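Local coordinates for tyrosine-protein phosphatase YwqE (Bacillus subtilis, PDB 3QY7), which removes phosphate from tyrosine residues of phosphorylated proteins, among them YwqD, YwqF and Ssb, as a manganese-dependent phosphatase of the PHP-like, TIM-barrel type, at residues His42-Gly46 with Val47-Glu51; Glu88-Ala92 with Lys93-Leu97; His7-Pro10 with Ala11-Asp14; Val55-Ala58 with Ala59-Asn63. All coordinates share one frame; numbering follows the deposited sequence.

Interaction 1 of 4, residues His42-Gly46 with Val47-Glu51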
# COMPACT_ATOMS: atom_id res chain seq x y z
N HIS A 42 5.22 -7.54 6.06
CA HIS A 42 6.56 -7.01 5.99
C HIS A 42 7.49 -8.14 5.57
O HIS A 42 7.30 -9.21 5.96
CB HIS A 42 7.03 -6.38 7.34
CG HIS A 42 6.25 -5.16 7.75
ND1 HIS A 42 6.58 -3.89 7.35
CD2 HIS A 42 5.17 -5.04 8.53
CE1 HIS A 42 5.70 -3.05 7.84
NE2 HIS A 42 4.83 -3.71 8.55
N HIS A 43 8.49 -7.86 4.75
CA HIS A 43 9.37 -8.94 4.29
C HIS A 43 10.28 -9.45 5.42
O HIS A 43 10.67 -10.62 5.41
CB HIS A 43 10.16 -8.53 3.05
CG HIS A 43 11.30 -7.61 3.33
ND1 HIS A 43 12.61 -7.96 3.10
CD2 HIS A 43 11.32 -6.35 3.82
CE1 HIS A 43 13.40 -6.95 3.44
NE2 HIS A 43 12.64 -5.96 3.89
N ASN A 44 10.51 -8.61 6.40
CA ASN A 44 11.19 -8.93 7.64
C ASN A 44 10.30 -8.64 8.82
O ASN A 44 9.65 -7.68 8.85
CB ASN A 44 12.34 -7.96 7.86
CG ASN A 44 13.48 -8.24 7.01
OD1 ASN A 44 13.82 -9.36 6.80
ND2 ASN A 44 14.11 -7.21 6.54
N ASN A 45 10.32 -9.50 9.79
CA ASN A 45 9.61 -9.28 11.02
C ASN A 45 10.52 -9.71 12.16
O ASN A 45 10.52 -10.83 12.61
CB ASN A 45 8.28 -10.01 10.99
CG ASN A 45 7.88 -10.60 12.29
OD1 ASN A 45 7.61 -9.92 13.20
ND2 ASN A 45 7.74 -11.86 12.31
N GLY A 46 11.26 -8.72 12.60
CA GLY A 46 12.20 -8.94 13.66
C GLY A 46 13.36 -9.72 13.15
O GLY A 46 14.04 -9.34 12.22
N VAL A 47 13.57 -10.82 13.82
CA VAL A 47 14.65 -11.72 13.46
C VAL A 47 14.26 -12.67 12.33
O VAL A 47 15.12 -13.37 11.80
CB VAL A 47 15.15 -12.54 14.67
CG1 VAL A 47 15.76 -11.63 15.71
CG2 VAL A 47 14.01 -13.38 15.27
N TYR A 48 12.98 -12.69 11.98
CA TYR A 48 12.50 -13.63 10.97
C TYR A 48 12.27 -12.97 9.62
O TYR A 48 12.04 -11.78 9.53
CB TYR A 48 11.21 -14.32 11.42
CG TYR A 48 11.28 -15.00 12.77
CD1 TYR A 48 12.09 -16.12 12.98
CD2 TYR A 48 10.49 -14.55 13.83
CE1 TYR A 48 12.14 -16.75 14.23
CE2 TYR A 48 10.52 -15.17 15.07
CZ TYR A 48 11.34 -16.27 15.26
OH TYR A 48 11.37 -16.88 16.50
N LYS A 49 12.35 -13.78 8.56
CA LYS A 49 11.97 -13.34 7.23
C LYS A 49 10.66 -14.00 6.86
O LYS A 49 10.37 -15.13 7.28
CB LYS A 49 13.05 -13.72 6.22
CG LYS A 49 14.34 -12.94 6.38
CD LYS A 49 15.44 -13.41 5.45
CE LYS A 49 16.67 -12.53 5.61
NZ LYS A 49 16.39 -11.09 5.25
N ASN A 50 9.85 -13.28 6.10
CA ASN A 50 8.66 -13.86 5.51
C ASN A 50 8.97 -14.05 4.04
O ASN A 50 8.72 -13.17 3.22
CB ASN A 50 7.46 -12.91 5.69
CG ASN A 50 7.09 -12.71 7.15
OD1 ASN A 50 6.93 -11.57 7.60
ND2 ASN A 50 6.94 -13.79 7.88
N GLU A 51 9.55 -15.21 3.72
CA GLU A 51 10.02 -15.51 2.37
C GLU A 51 8.82 -15.61 1.44
O GLU A 51 7.72 -15.91 1.91
CB GLU A 51 10.78 -16.84 2.32
CG GLU A 51 11.91 -17.01 3.35
CD GLU A 51 13.15 -16.18 3.04
OE1 GLU A 51 13.11 -14.95 3.23
OE2 GLU A 51 14.18 -16.77 2.63

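Interaction 2 of 4, residues Glu88-Ala92 with Lys93-Leu97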
# COMPACT_ATOMS: atom_id res chain seq x y z
N GLU A 88 16.84 -4.44 -5.82
CA GLU A 88 16.82 -4.77 -7.25
C GLU A 88 17.38 -6.17 -7.50
O GLU A 88 16.80 -6.95 -8.26
CB GLU A 88 17.57 -3.70 -8.05
CG GLU A 88 17.24 -3.67 -9.54
CD GLU A 88 18.17 -4.55 -10.37
OE1 GLU A 88 19.34 -4.73 -9.97
OE2 GLU A 88 17.72 -5.05 -11.42
N GLN A 89 18.49 -6.48 -6.83
CA GLN A 89 19.11 -7.79 -6.94
C GLN A 89 18.20 -8.90 -6.39
O GLN A 89 17.94 -9.89 -7.08
CB GLN A 89 20.48 -7.79 -6.26
CG GLN A 89 21.48 -6.84 -6.94
CD GLN A 89 22.19 -5.90 -5.97
OE1 GLN A 89 22.24 -6.16 -4.76
NE2 GLN A 89 22.73 -4.81 -6.49
N ASP A 90 17.71 -8.70 -5.16
CA ASP A 90 16.89 -9.71 -4.47
C ASP A 90 15.56 -10.01 -5.16
O ASP A 90 15.06 -11.13 -5.09
CB ASP A 90 16.66 -9.33 -3.00
CG ASP A 90 17.94 -9.38 -2.17
OD1 ASP A 90 19.02 -9.64 -2.75
OD2 ASP A 90 17.86 -9.16 -0.94
N LEU A 91 15.00 -9.00 -5.81
CA LEU A 91 13.81 -9.14 -6.64
C LEU A 91 14.11 -10.05 -7.84
O LEU A 91 13.33 -10.95 -8.15
CB LEU A 91 13.36 -7.76 -7.11
CG LEU A 91 11.94 -7.49 -7.61
CD1 LEU A 91 10.88 -7.90 -6.60
CD2 LEU A 91 11.84 -6.01 -7.93
N ALA A 92 15.25 -9.81 -8.49
CA ALA A 92 15.67 -10.63 -9.63
C ALA A 92 15.93 -12.08 -9.23
O ALA A 92 15.73 -13.00 -10.03
CB ALA A 92 16.90 -10.03 -10.30
N LYS A 93 16.35 -12.28 -7.98
CA LYS A 93 16.53 -13.63 -7.42
C LYS A 93 15.24 -14.21 -6.87
O LYS A 93 15.24 -15.29 -6.27
CB LYS A 93 17.62 -13.61 -6.35
CG LYS A 93 19.03 -13.51 -6.92
CD LYS A 93 20.01 -12.91 -5.92
CE LYS A 93 21.39 -12.76 -6.55
NZ LYS A 93 21.42 -11.82 -7.72
N ARG A 94 14.13 -13.49 -7.08
CA ARG A 94 12.80 -13.87 -6.59
C ARG A 94 12.78 -14.14 -5.08
O ARG A 94 12.07 -15.02 -4.59
CB ARG A 94 12.23 -15.02 -7.43
CG ARG A 94 11.98 -14.61 -8.89
CD ARG A 94 11.33 -15.70 -9.72
NE ARG A 94 12.20 -16.85 -9.89
CZ ARG A 94 11.93 -18.08 -9.43
NH1 ARG A 94 10.80 -18.33 -8.79
NH2 ARG A 94 12.80 -19.06 -9.63
N GLN A 95 13.57 -13.35 -4.34
CA GLN A 95 13.62 -13.44 -2.89
C GLN A 95 12.76 -12.34 -2.27
O GLN A 95 12.68 -12.22 -1.05
CB GLN A 95 15.07 -13.38 -2.39
CG GLN A 95 15.84 -14.71 -2.56
CD GLN A 95 17.35 -14.51 -2.74
OE1 GLN A 95 17.94 -13.56 -2.22
NE2 GLN A 95 17.97 -15.42 -3.48
N LEU A 96 12.12 -11.55 -3.13
CA LEU A 96 11.10 -10.58 -2.73
C LEU A 96 9.90 -10.76 -3.64
O LEU A 96 10.02 -11.25 -4.76
CB LEU A 96 11.61 -9.14 -2.85
CG LEU A 96 12.75 -8.67 -1.95
CD1 LEU A 96 13.22 -7.31 -2.45
CD2 LEU A 96 12.33 -8.62 -0.50
N LEU A 97 8.74 -10.34 -3.15
CA LEU A 97 7.50 -10.36 -3.92
C LEU A 97 7.11 -8.96 -4.33
O LEU A 97 7.19 -8.02 -3.52
CB LEU A 97 6.35 -10.95 -3.08
CG LEU A 97 6.32 -12.44 -2.76
CD1 LEU A 97 5.19 -12.74 -1.82
CD2 LEU A 97 6.17 -13.27 -4.05

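Interaction 3 of 4, residues His7-Pro10 with Ala11-Asp14. With MG (magnesium ion), chain D; FE (Fe (III) ion), chain C.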
# COMPACT_ATOMS: atom_id res chain seq x y z
N HIS A 7 -2.27 -6.03 6.18
CA HIS A 7 -1.54 -6.98 7.00
C HIS A 7 -2.51 -7.98 7.59
O HIS A 7 -2.63 -8.15 8.81
CB HIS A 7 -0.71 -6.20 8.04
CG HIS A 7 0.26 -5.27 7.41
ND1 HIS A 7 1.58 -5.62 7.18
CD2 HIS A 7 0.10 -4.03 6.88
CE1 HIS A 7 2.19 -4.60 6.59
NE2 HIS A 7 1.32 -3.64 6.38
N ILE A 8 -3.20 -8.67 6.68
CA ILE A 8 -4.23 -9.65 7.02
C ILE A 8 -3.67 -11.07 7.27
O ILE A 8 -4.32 -11.86 7.95
CB ILE A 8 -5.37 -9.67 5.97
CG1 ILE A 8 -6.62 -10.39 6.51
CG2 ILE A 8 -4.89 -10.31 4.66
CD1 ILE A 8 -7.85 -10.18 5.64
N LEU A 9 -2.49 -11.38 6.73
CA LEU A 9 -1.91 -12.70 6.96
C LEU A 9 -1.49 -12.85 8.43
O LEU A 9 -0.89 -11.94 8.99
CB LEU A 9 -0.73 -12.97 6.02
CG LEU A 9 -1.08 -13.04 4.54
CD1 LEU A 9 0.15 -13.28 3.68
CD2 LEU A 9 -2.19 -14.09 4.23
N PRO A 10 -1.83 -13.99 9.03
CA PRO A 10 -1.59 -14.19 10.45
C PRO A 10 -0.16 -14.61 10.77
O PRO A 10 0.48 -15.32 9.96
CB PRO A 10 -2.53 -15.34 10.79
CG PRO A 10 -2.53 -16.18 9.53
CD PRO A 10 -2.51 -15.15 8.41
N ALA A 11 0.32 -14.18 11.93
CA ALA A 11 1.62 -14.58 12.48
C ALA A 11 2.77 -14.32 11.51
O ALA A 11 3.65 -15.16 11.34
CB ALA A 11 1.59 -16.05 12.91
N MET A 12 2.76 -13.16 10.86
CA MET A 12 3.83 -12.77 9.98
C MET A 12 4.50 -11.51 10.39
O MET A 12 5.65 -11.30 10.19
CB MET A 12 3.31 -12.56 8.57
CG MET A 12 2.81 -13.76 7.95
SD MET A 12 3.34 -13.95 6.27
CE MET A 12 3.13 -15.61 6.09
N ASP A 13 3.70 -10.68 10.99
CA ASP A 13 4.03 -9.33 11.24
C ASP A 13 3.21 -8.71 12.38
O ASP A 13 2.74 -9.35 13.24
CB ASP A 13 4.26 -8.45 10.00
CG ASP A 13 2.98 -8.16 9.23
OD1 ASP A 13 1.97 -8.51 9.73
OD2 ASP A 13 3.12 -7.61 8.18
N ASP A 14 3.13 -7.40 12.35
CA ASP A 14 2.35 -6.72 13.34
C ASP A 14 0.84 -6.65 13.04
O ASP A 14 0.11 -6.09 13.76
CB ASP A 14 2.91 -5.33 13.56
CG ASP A 14 3.14 -4.62 12.31
OD1 ASP A 14 3.36 -3.44 12.40
OD2 ASP A 14 3.13 -5.23 11.20
MG MG D . 2.91 -2.97 10.15
FE FE C . 1.94 -1.61 6.18
O HOH W 1 0.41 -9.65 7.81
O HOH W 2 0.71 -11.18 11.10
O HOH W 3 2.55 0.15 6.38

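Interaction 4 of 4, residues Val55-Ala58 with Ala59-Asn63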
# COMPACT_ATOMS: atom_id res chain seq x y z
N VAL A 55 4.77 -16.59 2.16
CA VAL A 55 3.68 -15.64 1.91
C VAL A 55 2.61 -16.26 0.99
O VAL A 55 1.42 -16.14 1.27
CB VAL A 55 4.19 -14.31 1.33
CG1 VAL A 55 3.00 -13.38 0.98
CG2 VAL A 55 5.11 -13.62 2.32
N ARG A 56 3.05 -16.93 -0.07
CA ARG A 56 2.11 -17.57 -1.00
C ARG A 56 1.33 -18.64 -0.29
O ARG A 56 0.10 -18.74 -0.44
CB ARG A 56 2.86 -18.18 -2.18
CG ARG A 56 3.56 -17.18 -3.03
CD ARG A 56 4.14 -17.88 -4.23
NE ARG A 56 5.03 -17.03 -5.00
CZ ARG A 56 4.64 -16.08 -5.85
NH1 ARG A 56 5.56 -15.40 -6.52
NH2 ARG A 56 3.34 -15.81 -6.04
N GLU A 57 2.04 -19.46 0.49
CA GLU A 57 1.41 -20.49 1.32
C GLU A 57 0.35 -19.91 2.26
O GLU A 57 -0.78 -20.39 2.32
CB GLU A 57 2.45 -21.26 2.14
CG GLU A 57 1.83 -22.43 2.94
CD GLU A 57 2.69 -22.98 4.08
OE1 GLU A 57 3.86 -22.56 4.24
OE2 GLU A 57 2.18 -23.87 4.82
N ALA A 58 0.72 -18.85 2.99
CA ALA A 58 -0.18 -18.22 3.95
C ALA A 58 -1.42 -17.65 3.27
O ALA A 58 -2.54 -17.77 3.78
CB ALA A 58 0.53 -17.13 4.73
N ALA A 59 -1.23 -17.06 2.09
CA ALA A 59 -2.37 -16.51 1.34
C ALA A 59 -3.29 -17.64 0.88
O ALA A 59 -4.51 -17.54 1.01
CB ALA A 59 -1.89 -15.68 0.16
N ASP A 60 -2.68 -18.74 0.42
CA ASP A 60 -3.45 -19.89 -0.02
C ASP A 60 -4.25 -20.46 1.14
O ASP A 60 -5.43 -20.76 0.99
CB ASP A 60 -2.50 -20.96 -0.58
CG ASP A 60 -1.97 -20.65 -1.99
OD1 ASP A 60 -1.06 -21.39 -2.42
OD2 ASP A 60 -2.44 -19.73 -2.68
N GLN A 61 -3.61 -20.61 2.30
CA GLN A 61 -4.28 -21.12 3.50
C GLN A 61 -5.42 -20.21 3.96
O GLN A 61 -6.49 -20.69 4.33
CB GLN A 61 -3.28 -21.31 4.66
CG GLN A 61 -2.29 -22.48 4.48
CD GLN A 61 -2.96 -23.79 4.13
OE1 GLN A 61 -2.44 -24.56 3.32
NE2 GLN A 61 -4.11 -24.06 4.74
N LEU A 62 -5.18 -18.89 3.95
CA LEU A 62 -6.24 -17.95 4.32
C LEU A 62 -7.40 -18.03 3.34
O LEU A 62 -8.55 -18.06 3.75
CB LEU A 62 -5.73 -16.51 4.45
CG LEU A 62 -6.79 -15.46 4.87
CD1 LEU A 62 -7.59 -15.84 6.13
CD2 LEU A 62 -6.11 -14.10 5.08
N ASN A 63 -7.11 -18.11 2.04
CA ASN A 63 -8.21 -18.29 1.06
C ASN A 63 -9.07 -19.51 1.34
O ASN A 63 -10.30 -19.44 1.27
CB ASN A 63 -7.70 -18.32 -0.37
CG ASN A 63 -7.33 -16.94 -0.86
OD1 ASN A 63 -8.01 -15.95 -0.54
ND2 ASN A 63 -6.26 -16.86 -1.63

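Interaction 1 of 4, residues His42-Gly46 with Val47-Glu51
Asn45 and Tyr48 face each other as an antiparallel hydrogen-bonded pair, their CA atoms 5.2 Å apart, and Asn44 with Lys49 forms the non-hydrogen-bonded pair next to it. The motif is a tight beta hairpin, strands 44-45 and 48-49 joined by a type II' turn from Asn45 to Tyr48. Gly46, at positive phi (72°), takes the first inner corner of that turn, a conformation readily open to glycine and common at this corner of type II' turns. The turn is closed from both sides: Asn45 N reaches Tyr48 O at 2.9 Å and nearly straight, while Tyr48 N gives a more bent bond of 3.1 Å to Asn45 O. Beyond the paired strands, Asn50 N adds a third bond, to His43 O. Two carbonyls take a second, softer partner as well, the CA of Lys49 lying against His43 O and that of Asn44 against Tyr48 O. On one face of the hairpin the Asn45 and Tyr48 side chains run alongside each other, ND2 of Asn45 near the ring carbon CD2 of Tyr48. Val47 CG2 sits over the centre of one face of the tyrosine ring, a CH-pi-like packing within the turn. His42, at the root of the hairpin, belongs to the magnesium site, and the ring of His43 meets that of Tyr84, their planes nearly parallel. On the opposite face Lys49 is long enough to lie beside Asn44 and bend at its last torsion (chi4 -61°), leaving NZ 3.5 Å from Asn44 OD1, a weak hydrogen bond.

Interaction 2 of 4, residues Glu88-Ala92 with Lys93-Leu97
Lys93, Asp90 and Leu91 meet where helix 87-92 ends, and each does so in a different way. Lys93 gives its backbone N to Gln89 O at 3.0 Å, the last regular turn of the helix. Its side chain then runs back beside that same carbonyl, with CG and CD both 3.8 Å from Gln89 O, and the bend at the final torsion turns NZ back toward Gln89. The long aliphatic stem can thus lie along the helix end while the ammonium group stays on the exposed side. Asp90 contributes chiefly its carbonyl: Gln95 N reaches Asp90 O at 2.8 Å, and Arg94 N bonds to Leu91 O at 2.9 Å. These two bonds make a Schellman motif, with Arg94 as the C' residue at positive phi (54°), which reverses the chain after the helix. Following the reversal, Leu96 folds back under the last turn. Its CD1 lies 4.0 Å from Asp90 CB, while Leu91 CD1 meets Leu96 CB at the same distance. The two leucines cross at about a right angle, and both are buried, Leu91 also packing on Leu125 and Tyr130, Leu96 on Tyr84. The carboxylate of Asp90 has a partner outside the turn, OD2 being hydrogen-bonded to Tyr84 OH. The chemistry therefore divides by depth: leucines seal the inner side, while the carbonyls of Gln89, Asp90 and Leu91 are answered by the amides of Lys93, Gln95 and Arg94, giving the helix a well-defined stop through backbone bonds.

Interaction 3 of 4, residues His7-Pro10 with Ala11-Asp14
Asp13 has its carboxylate folded between its own backbone N and carbonyl carbon (chi1 70°), and His7 has its ring set beside its backbone N (chi1 -59°), rotations that bring Asp13 OD2 to the edge of the imidazole. There His7 ND1 donates a hydrogen bond of 2.7 Å to Asp13 OD2. The acceptor lies close to the ring plane, and the donor comes from the syn side of the carboxylate, although 32° out of its plane. With ND1 engaged as donor, the other nitrogen is left to coordinate: His7 NE2 binds one of the two iron ions at 2.1 Å, alongside His5, Glu80 and Asp194. Asp13 is thus a second-shell residue that fixes the rotation of a metal ligand and probably makes it more electron-rich; its OD2 also accepts a bond from His42 N. In one of its two modelled conformers, Asp14 reaches magnesium through OD1 (2.3 Å) and OD2 (2.5 Å), so this loop serves two metals of the PHP-type active site. Two waters fill the bend of the chain. One donates to Leu9 O and to Asp13 OD1; the other donates to Leu9 O and accepts from Met12 N. Away from the metals, Leu9 CB packs 4.1 Å from Met12 CG. The loop runs from strand 2-3 to helix 19-31, whose Ser19 and Ser22 meet Pro10, while Leu9 rests on Val55 of helix 52-68.

Interaction 4 of 4, residues Val55-Ala58 with Ala59-Asn63
Helix 52-68, which packs beside the metal-bearing loops of the barrel, supplies both segments, and the contact is one full stretch of its i to i+4 bonding. Ala59 N bonds to Val55 O, Asp60 N to Arg56 O and Leu62 N to Ala58 O, each at 2.9 Å, and Gln61 N to Glu57 O at 2.8 Å. The four are close to straight, as expected of a regular alpha helix. Side chains meet the preceding turn mostly through its carbonyls. Ala59 CB lies 3.5 Å from Val55 O; a methyl is small enough for this buried side. Asp60 holds its CG beside its own backbone N (chi1 -77°), which sets the carboxylate back over Arg56 O. On the exposed side Gln61 bends at chi2, and its CG comes within 4.4 Å of Glu57 CG, a loose touch between aliphatic stems whose polar ends suit the surface. Toward the protein, Val55 packs on Pro41 and Leu97, and Leu62 on Val75. Arg56 sends its guanidinium to a salt bridge with Asp101, and Asn63 OD1 accepts a bond from Val75 N of strand 74-76. The helix is consequently amphipathic: its backbone satisfies its own polar groups, small and branched apolar residues face the barrel, and charged or amide side chains take the outer side or tie to neighbouring segments.

All four contacts are local and follow one another along the chain without nesting or crossing: interaction 3, then 1, 4 and 2. Interaction 3 closes the metal-binding loop after strand 2-3. Interaction 1 closes the hairpin that follows strand 36-38, and the two meet where Asn45 ND2 approaches Met12 O. From the hairpin the chain passes directly into the helix of interaction 4, where Asn50 O touches Val55 CG2. That helix lies against interaction 3, Met12 CE touching Ala58 CB. Interaction 2 ends helix 87-92 and sends Leu97 back onto Val55 and Arg56, while Leu96 reaches His43. Interactions 2 and 3 do not touch, remaining about 7 Å apart at their nearest atoms.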